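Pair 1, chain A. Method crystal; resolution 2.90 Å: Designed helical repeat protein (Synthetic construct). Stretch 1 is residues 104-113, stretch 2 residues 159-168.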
# COMPACT_ATOMS: atom_id res chain seq x y z
N ALA A 104 0.59 -0.28 -6.85
CA ALA A 104 -0.38 -1.25 -6.34
C ALA A 104 -1.65 -1.20 -7.17
O ALA A 104 -2.28 -2.24 -7.42
CB ALA A 104 -0.68 -0.99 -4.88
N LYS A 105 -2.03 -0.00 -7.61
CA LYS A 105 -3.18 0.14 -8.50
C LYS A 105 -2.92 -0.56 -9.84
O LYS A 105 -3.81 -1.20 -10.40
CB LYS A 105 -3.50 1.62 -8.74
CG LYS A 105 -4.73 1.84 -9.61
CD LYS A 105 -5.00 3.32 -9.85
CE LYS A 105 -6.22 3.51 -10.74
NZ LYS A 105 -6.49 4.95 -11.00
N ARG A 106 -1.69 -0.45 -10.33
CA ARG A 106 -1.29 -1.13 -11.56
C ARG A 106 -1.36 -2.64 -11.39
O ARG A 106 -1.74 -3.37 -12.32
CB ARG A 106 0.11 -0.69 -11.98
CG ARG A 106 0.20 0.77 -12.41
CD ARG A 106 1.63 1.26 -12.52
NE ARG A 106 2.35 0.64 -13.64
CZ ARG A 106 3.58 1.00 -14.01
NH1 ARG A 106 4.22 1.96 -13.37
NH2 ARG A 106 4.16 0.39 -15.04
N VAL A 107 -1.01 -3.12 -10.20
CA VAL A 107 -1.16 -4.53 -9.87
C VAL A 107 -2.63 -4.92 -9.89
O VAL A 107 -3.00 -5.99 -10.39
CB VAL A 107 -0.55 -4.87 -8.50
CG1 VAL A 107 -1.09 -6.18 -7.96
CG2 VAL A 107 0.96 -4.92 -8.60
N LEU A 108 -3.48 -4.04 -9.36
CA LEU A 108 -4.92 -4.27 -9.36
C LEU A 108 -5.45 -4.44 -10.78
O LEU A 108 -6.12 -5.43 -11.09
CB LEU A 108 -5.65 -3.12 -8.66
CG LEU A 108 -7.18 -3.13 -8.63
CD1 LEU A 108 -7.66 -2.54 -7.33
CD2 LEU A 108 -7.77 -2.35 -9.80
N GLU A 109 -5.15 -3.48 -11.65
CA GLU A 109 -5.66 -3.51 -13.01
C GLU A 109 -5.07 -4.68 -13.79
O GLU A 109 -5.73 -5.26 -14.66
CB GLU A 109 -5.40 -2.18 -13.73
CG GLU A 109 -3.93 -1.84 -13.93
CD GLU A 109 -3.72 -0.40 -14.34
OE1 GLU A 109 -4.65 0.42 -14.14
OE2 GLU A 109 -2.64 -0.08 -14.88
N LEU A 110 -3.82 -5.04 -13.48
CA LEU A 110 -3.21 -6.21 -14.10
C LEU A 110 -3.95 -7.48 -13.69
O LEU A 110 -4.14 -8.39 -14.49
CB LEU A 110 -1.73 -6.32 -13.72
CG LEU A 110 -0.99 -7.52 -14.32
CD1 LEU A 110 -0.95 -7.43 -15.84
CD2 LEU A 110 0.42 -7.64 -13.75
N ALA A 111 -4.37 -7.52 -12.43
CA ALA A 111 -5.13 -8.64 -11.90
C ALA A 111 -6.50 -8.72 -12.56
O ALA A 111 -7.01 -9.80 -12.85
CB ALA A 111 -5.27 -8.53 -10.39
N GLU A 112 -7.11 -7.56 -12.81
CA GLU A 112 -8.39 -7.49 -13.50
C GLU A 112 -8.25 -7.99 -14.94
O GLU A 112 -9.14 -8.66 -15.46
CB GLU A 112 -8.95 -6.07 -13.48
CG GLU A 112 -9.42 -5.61 -12.12
CD GLU A 112 -10.05 -4.23 -12.16
OE1 GLU A 112 -9.87 -3.52 -13.18
OE2 GLU A 112 -10.73 -3.85 -11.18
N LYS A 113 -7.13 -7.64 -15.57
CA LYS A 113 -6.86 -8.10 -16.93
C LYS A 113 -6.65 -9.61 -16.98
O LYS A 113 -7.15 -10.29 -17.87
CB LYS A 113 -5.64 -7.38 -17.51
CG LYS A 113 -5.86 -5.89 -17.76
CD LYS A 113 -4.56 -5.20 -18.14
CE LYS A 113 -4.76 -3.70 -18.32
NZ LYS A 113 -3.49 -3.01 -18.64
N ARG A 159 -12.70 2.65 -2.86
CA ARG A 159 -13.41 2.70 -4.13
C ARG A 159 -13.00 1.55 -5.06
O ARG A 159 -13.82 1.01 -5.79
CB ARG A 159 -13.18 4.05 -4.82
CG ARG A 159 -14.01 4.27 -6.07
CD ARG A 159 -14.11 5.75 -6.40
NE ARG A 159 -14.76 6.49 -5.32
CZ ARG A 159 -14.89 7.81 -5.29
NH1 ARG A 159 -14.39 8.55 -6.28
NH2 ARG A 159 -15.50 8.40 -4.27
N LEU A 160 -11.71 1.20 -5.03
CA LEU A 160 -11.20 0.11 -5.85
C LEU A 160 -11.74 -1.24 -5.36
O LEU A 160 -11.87 -2.19 -6.14
CB LEU A 160 -9.67 0.10 -5.83
CG LEU A 160 -8.97 1.29 -6.48
CD1 LEU A 160 -7.46 1.17 -6.34
CD2 LEU A 160 -9.37 1.43 -7.94
N ALA A 161 -12.05 -1.30 -4.07
CA ALA A 161 -12.64 -2.49 -3.48
C ALA A 161 -13.96 -2.85 -4.18
O ALA A 161 -14.32 -4.02 -4.28
CB ALA A 161 -12.86 -2.30 -2.00
N LYS A 162 -14.66 -1.82 -4.67
CA LYS A 162 -15.87 -2.04 -5.44
C LYS A 162 -15.56 -2.76 -6.75
O LYS A 162 -16.27 -3.67 -7.15
CB LYS A 162 -16.58 -0.71 -5.73
CG LYS A 162 -17.63 -0.81 -6.83
CD LYS A 162 -18.44 0.48 -6.96
CE LYS A 162 -19.34 0.69 -5.75
NZ LYS A 162 -20.28 1.82 -5.94
N ARG A 163 -14.48 -2.34 -7.41
CA ARG A 163 -14.04 -2.98 -8.65
C ARG A 163 -13.64 -4.43 -8.39
O ARG A 163 -13.96 -5.32 -9.19
CB ARG A 163 -12.88 -2.21 -9.27
CG ARG A 163 -13.26 -0.85 -9.83
CD ARG A 163 -12.04 -0.08 -10.31
NE ARG A 163 -11.26 -0.82 -11.29
CZ ARG A 163 -10.16 -0.36 -11.88
NH1 ARG A 163 -9.71 0.85 -11.59
NH2 ARG A 163 -9.52 -1.11 -12.77
N VAL A 164 -12.96 -4.66 -7.28
CA VAL A 164 -12.60 -6.01 -6.88
C VAL A 164 -13.85 -6.86 -6.67
O VAL A 164 -13.90 -8.02 -7.08
CB VAL A 164 -11.74 -6.02 -5.60
CG1 VAL A 164 -11.65 -7.42 -5.01
CG2 VAL A 164 -10.36 -5.48 -5.90
N LEU A 165 -14.85 -6.27 -6.03
CA LEU A 165 -16.13 -6.94 -5.82
C LEU A 165 -16.80 -7.27 -7.15
O LEU A 165 -17.43 -8.32 -7.29
CB LEU A 165 -17.05 -6.07 -4.96
CG LEU A 165 -18.39 -6.66 -4.51
CD1 LEU A 165 -18.71 -6.18 -3.10
CD2 LEU A 165 -19.52 -6.28 -5.46
N GLU A 166 -16.65 -6.37 -8.11
CA GLU A 166 -17.22 -6.56 -9.44
C GLU A 166 -16.54 -7.73 -10.15
O GLU A 166 -17.20 -8.53 -10.81
CB GLU A 166 -17.09 -5.28 -10.27
CG GLU A 166 -17.97 -4.14 -9.78
CD GLU A 166 -17.63 -2.81 -10.44
OE1 GLU A 166 -16.67 -2.78 -11.24
OE2 GLU A 166 -18.31 -1.81 -10.15
N LEU A 167 -15.22 -7.81 -10.02
CA LEU A 167 -14.48 -8.93 -10.59
C LEU A 167 -14.90 -10.24 -9.93
O LEU A 167 -15.08 -11.26 -10.60
CB LEU A 167 -12.97 -8.72 -10.43
CG LEU A 167 -12.07 -9.80 -11.02
CD1 LEU A 167 -12.27 -9.91 -12.53
CD2 LEU A 167 -10.61 -9.53 -10.69
N ALA A 168 -15.08 -10.19 -8.61
CA ALA A 168 -15.46 -11.36 -7.84
C ALA A 168 -16.84 -11.88 -8.24
O ALA A 168 -17.04 -13.08 -8.38
CB ALA A 168 -15.44 -11.04 -6.35

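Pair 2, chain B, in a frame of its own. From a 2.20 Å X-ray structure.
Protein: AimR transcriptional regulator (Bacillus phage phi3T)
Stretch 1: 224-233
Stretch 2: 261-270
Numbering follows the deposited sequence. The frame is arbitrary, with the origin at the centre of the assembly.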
# COMPACT_ATOMS: atom_id res chain seq x y z
N ASN B 224 0.28 10.68 28.83
CA ASN B 224 0.65 9.36 29.34
C ASN B 224 0.68 8.32 28.23
O ASN B 224 1.59 7.47 28.20
CB ASN B 224 -0.32 8.94 30.45
CG ASN B 224 -0.10 9.69 31.74
OD1 ASN B 224 -1.04 10.16 32.38
ND2 ASN B 224 1.16 9.82 32.14
N ARG B 225 -0.29 8.36 27.31
CA ARG B 225 -0.32 7.38 26.23
C ARG B 225 0.92 7.48 25.36
O ARG B 225 1.57 6.47 25.05
CB ARG B 225 -1.60 7.56 25.40
CG ARG B 225 -1.79 6.55 24.27
CD ARG B 225 -1.14 7.01 22.97
NE ARG B 225 -1.95 8.02 22.28
CZ ARG B 225 -2.60 7.80 21.15
NH1 ARG B 225 -3.32 8.76 20.60
NH2 ARG B 225 -2.52 6.61 20.56
N ILE B 226 1.27 8.71 24.95
CA ILE B 226 2.42 8.92 24.08
C ILE B 226 3.69 8.38 24.73
O ILE B 226 4.44 7.61 24.13
CB ILE B 226 2.56 10.41 23.73
CG1 ILE B 226 1.39 10.88 22.86
CG2 ILE B 226 3.90 10.69 23.04
CD1 ILE B 226 1.32 10.22 21.50
N CYS B 227 3.94 8.78 25.98
CA CYS B 227 5.18 8.36 26.64
C CYS B 227 5.19 6.86 26.90
O CYS B 227 6.24 6.22 26.77
CB CYS B 227 5.36 9.14 27.94
SG CYS B 227 5.60 10.91 27.72
N PHE B 228 4.04 6.29 27.25
CA PHE B 228 3.95 4.85 27.46
C PHE B 228 4.35 4.09 26.20
O PHE B 228 5.23 3.22 26.24
CB PHE B 228 2.54 4.46 27.90
CG PHE B 228 2.30 2.97 27.89
CD1 PHE B 228 2.78 2.18 28.93
CD2 PHE B 228 1.62 2.37 26.85
CE1 PHE B 228 2.58 0.81 28.92
CE2 PHE B 228 1.41 1.00 26.84
CZ PHE B 228 1.89 0.22 27.87
N PHE B 229 3.72 4.42 25.07
CA PHE B 229 4.09 3.72 23.84
C PHE B 229 5.49 4.08 23.36
O PHE B 229 6.10 3.29 22.63
CB PHE B 229 3.06 4.01 22.74
CG PHE B 229 1.79 3.21 22.90
CD1 PHE B 229 1.80 1.84 22.72
CD2 PHE B 229 0.61 3.83 23.25
CE1 PHE B 229 0.65 1.09 22.87
CE2 PHE B 229 -0.56 3.09 23.41
CZ PHE B 229 -0.53 1.72 23.22
N ALA B 230 6.03 5.22 23.78
CA ALA B 230 7.39 5.57 23.41
C ALA B 230 8.40 4.67 24.13
O ALA B 230 9.29 4.10 23.50
CB ALA B 230 7.66 7.04 23.72
N TYR B 231 8.27 4.55 25.46
CA TYR B 231 9.16 3.65 26.19
C TYR B 231 8.93 2.19 25.82
O TYR B 231 9.87 1.40 25.80
CB TYR B 231 8.99 3.86 27.70
CG TYR B 231 9.68 5.10 28.20
CD1 TYR B 231 11.07 5.19 28.21
CD2 TYR B 231 8.95 6.19 28.66
CE1 TYR B 231 11.71 6.32 28.67
CE2 TYR B 231 9.58 7.33 29.12
CZ TYR B 231 10.96 7.39 29.12
OH TYR B 231 11.60 8.53 29.57
N LEU B 232 7.68 1.83 25.52
CA LEU B 232 7.39 0.51 24.98
C LEU B 232 8.17 0.28 23.69
O LEU B 232 8.75 -0.80 23.49
CB LEU B 232 5.89 0.37 24.75
CG LEU B 232 5.30 -1.04 24.64
CD1 LEU B 232 5.47 -1.79 25.95
CD2 LEU B 232 3.84 -0.97 24.23
N THR B 233 8.20 1.28 22.80
CA THR B 233 8.92 1.13 21.54
C THR B 233 10.42 1.03 21.76
O THR B 233 11.09 0.20 21.12
CB THR B 233 8.59 2.30 20.60
OG1 THR B 233 7.18 2.32 20.33
CG2 THR B 233 9.35 2.15 19.29
N VAL B 261 -5.35 -2.14 30.21
CA VAL B 261 -4.95 -2.59 28.88
C VAL B 261 -3.48 -2.28 28.63
O VAL B 261 -2.70 -3.16 28.21
CB VAL B 261 -5.86 -1.94 27.81
CG1 VAL B 261 -5.29 -2.18 26.42
CG2 VAL B 261 -7.27 -2.49 27.91
N HIS B 262 -3.07 -1.04 28.88
CA HIS B 262 -1.65 -0.70 28.77
C HIS B 262 -0.82 -1.47 29.78
O HIS B 262 0.32 -1.84 29.48
CB HIS B 262 -1.47 0.81 28.96
CG HIS B 262 -2.07 1.63 27.86
ND1 HIS B 262 -2.21 3.00 27.94
CD2 HIS B 262 -2.56 1.27 26.65
CE1 HIS B 262 -2.77 3.45 26.83
NE2 HIS B 262 -3.00 2.42 26.04
N GLN B 263 -1.38 -1.74 30.96
CA GLN B 263 -0.65 -2.52 31.96
C GLN B 263 -0.36 -3.92 31.46
O GLN B 263 0.75 -4.44 31.63
CB GLN B 263 -1.43 -2.57 33.27
CG GLN B 263 -0.64 -3.20 34.41
CD GLN B 263 0.57 -2.37 34.82
OE1 GLN B 263 0.43 -1.21 35.21
NE2 GLN B 263 1.76 -2.96 34.73
N GLU B 264 -1.34 -4.56 30.82
CA GLU B 264 -1.13 -5.91 30.30
C GLU B 264 -0.25 -5.90 29.06
O GLU B 264 0.43 -6.89 28.78
CB GLU B 264 -2.47 -6.58 30.00
CG GLU B 264 -3.21 -7.04 31.25
CD GLU B 264 -4.42 -7.89 30.93
OE1 GLU B 264 -4.79 -7.99 29.74
OE2 GLU B 264 -5.01 -8.46 31.87
N MSE B 265 -0.24 -4.80 28.32
CA MSE B 265 0.72 -4.67 27.22
C MSE B 265 2.14 -4.60 27.75
O MSE B 265 3.05 -5.26 27.23
CB MSE B 265 0.41 -3.45 26.36
CG MSE B 265 -0.83 -3.60 25.51
SE MSE B 265 -1.20 -1.97 24.52
CE MSE B 265 -2.85 -2.53 23.64
N LEU B 266 2.34 -3.81 28.80
CA LEU B 266 3.67 -3.67 29.40
C LEU B 266 4.13 -4.99 30.02
O LEU B 266 5.25 -5.45 29.78
CB LEU B 266 3.66 -2.55 30.44
CG LEU B 266 5.03 -2.28 31.07
CD1 LEU B 266 5.98 -1.77 30.01
CD2 LEU B 266 4.91 -1.30 32.21
N ASP B 267 3.26 -5.59 30.85
CA ASP B 267 3.56 -6.90 31.42
C ASP B 267 3.87 -7.91 30.33
O ASP B 267 4.76 -8.74 30.49
CB ASP B 267 2.37 -7.39 32.26
CG ASP B 267 2.11 -6.53 33.48
OD1 ASP B 267 2.99 -5.73 33.86
OD2 ASP B 267 1.02 -6.68 34.08
N GLY B 268 3.14 -7.85 29.22
CA GLY B 268 3.42 -8.76 28.11
C GLY B 268 4.78 -8.50 27.48
O GLY B 268 5.48 -9.43 27.08
N ALA B 269 5.17 -7.22 27.38
CA ALA B 269 6.49 -6.90 26.85
C ALA B 269 7.58 -7.47 27.75
O ALA B 269 8.56 -8.05 27.26
CB ALA B 269 6.65 -5.39 26.71
N LEU B 270 7.43 -7.31 29.07
CA LEU B 270 8.43 -7.85 29.99
C LEU B 270 8.41 -9.37 30.01
O LEU B 270 9.46 -10.00 30.21
CB LEU B 270 8.20 -7.30 31.39
CG LEU B 270 8.57 -5.83 31.60
CD1 LEU B 270 7.94 -5.28 32.87
CD2 LEU B 270 10.08 -5.68 31.64

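A backbone arrangement fixes where side chains start, but not the chemistry by which they fill the space between. Pair 1, from a designed helical repeat protein, and pair 2, from the phage regulator AimR, illustrate the point. In each, two helices run nearly parallel, their N-to-C directions differing by 15° in pair 1 and 11° in pair 2, with closest axial approaches of 11.0 and 11.2 Å. The central backbones superpose with an RMSD of 0.5 Å. An axial separation of this size leaves a gap that side chains must span, and neither pair does so with backbone-to-backbone hydrogen bonds.

Side-chain placement agrees closely where Leu A108 matches Phe B228 and Leu A160 matches His B262. All four CA-to-CB bonds point toward the opposite helix, and the side-chain centres of each matched couple fall within 1 Å. In pair 1 the seam is aliphatic: Leu A108 CD1 lies 3.6 Å from Leu A160 CB and 4.2 Å from Val A164 CG2, so one methyl group touches residues one helical turn apart. In pair 2 flat rings occupy these places. The rings of Phe B228 and His B262 are near parallel, with planes at 15° and centroids 4.8 Å apart, but are slid so that they barely overlap. The slide brings the CB of His B262 over the phenyl face, 3.8 Å from the ring centroid, in a CH-pi contact. The ring's edge is also used: Phe B228 CE1 lies 3.8 Å from CB of Leu B266, the counterpart of Val A164.

The chemistry diverges clearly at Arg A163, which matches Met B265, a selenomethionine in the crystal. Arg A163 reaches across to Glu A112 in a salt bridge. Arg A163 NH2 donates a very short hydrogen bond of 2.5 Å to Glu A112 OE1, while Arg A163 NE makes a weak one of 3.1 Å to Glu A112 OE2. Two nitrogens thus engage two carboxylate oxygens at the edge of the guanidinium, while Leu A108 lies over one of its faces, with CD2 3.7 Å from Arg A163 NH2. Polar and apolar contacts are thereby combined on one side chain.

In pair 2 no hydrogen bond crosses between the stretches. Leu B232, at the position of Glu A112, places its CD1 4.1 Å from Leu B266 CD1 and 3.9 Å from Ala B269 CB. Met B265 instead packs against Phe B229, with SE 3.9 Å from Phe B229 CE1. Phe B229 matches Glu A109, which is marginal to its own interface; the phenyl group, although its CA-to-CB bond points sideways, ends nearer the other helix and turns its edge toward the face of His B262.

At the last matched contact, Leu A167 extends CD2 to within 4.1 Å of Glu A112 CA, whereas the smaller Ala B269 meets the tip of Leu B232. Similar scaffolds thus accommodate a salt bridge beside an aliphatic seam or an aromatic cluster flanked by aliphatic contacts.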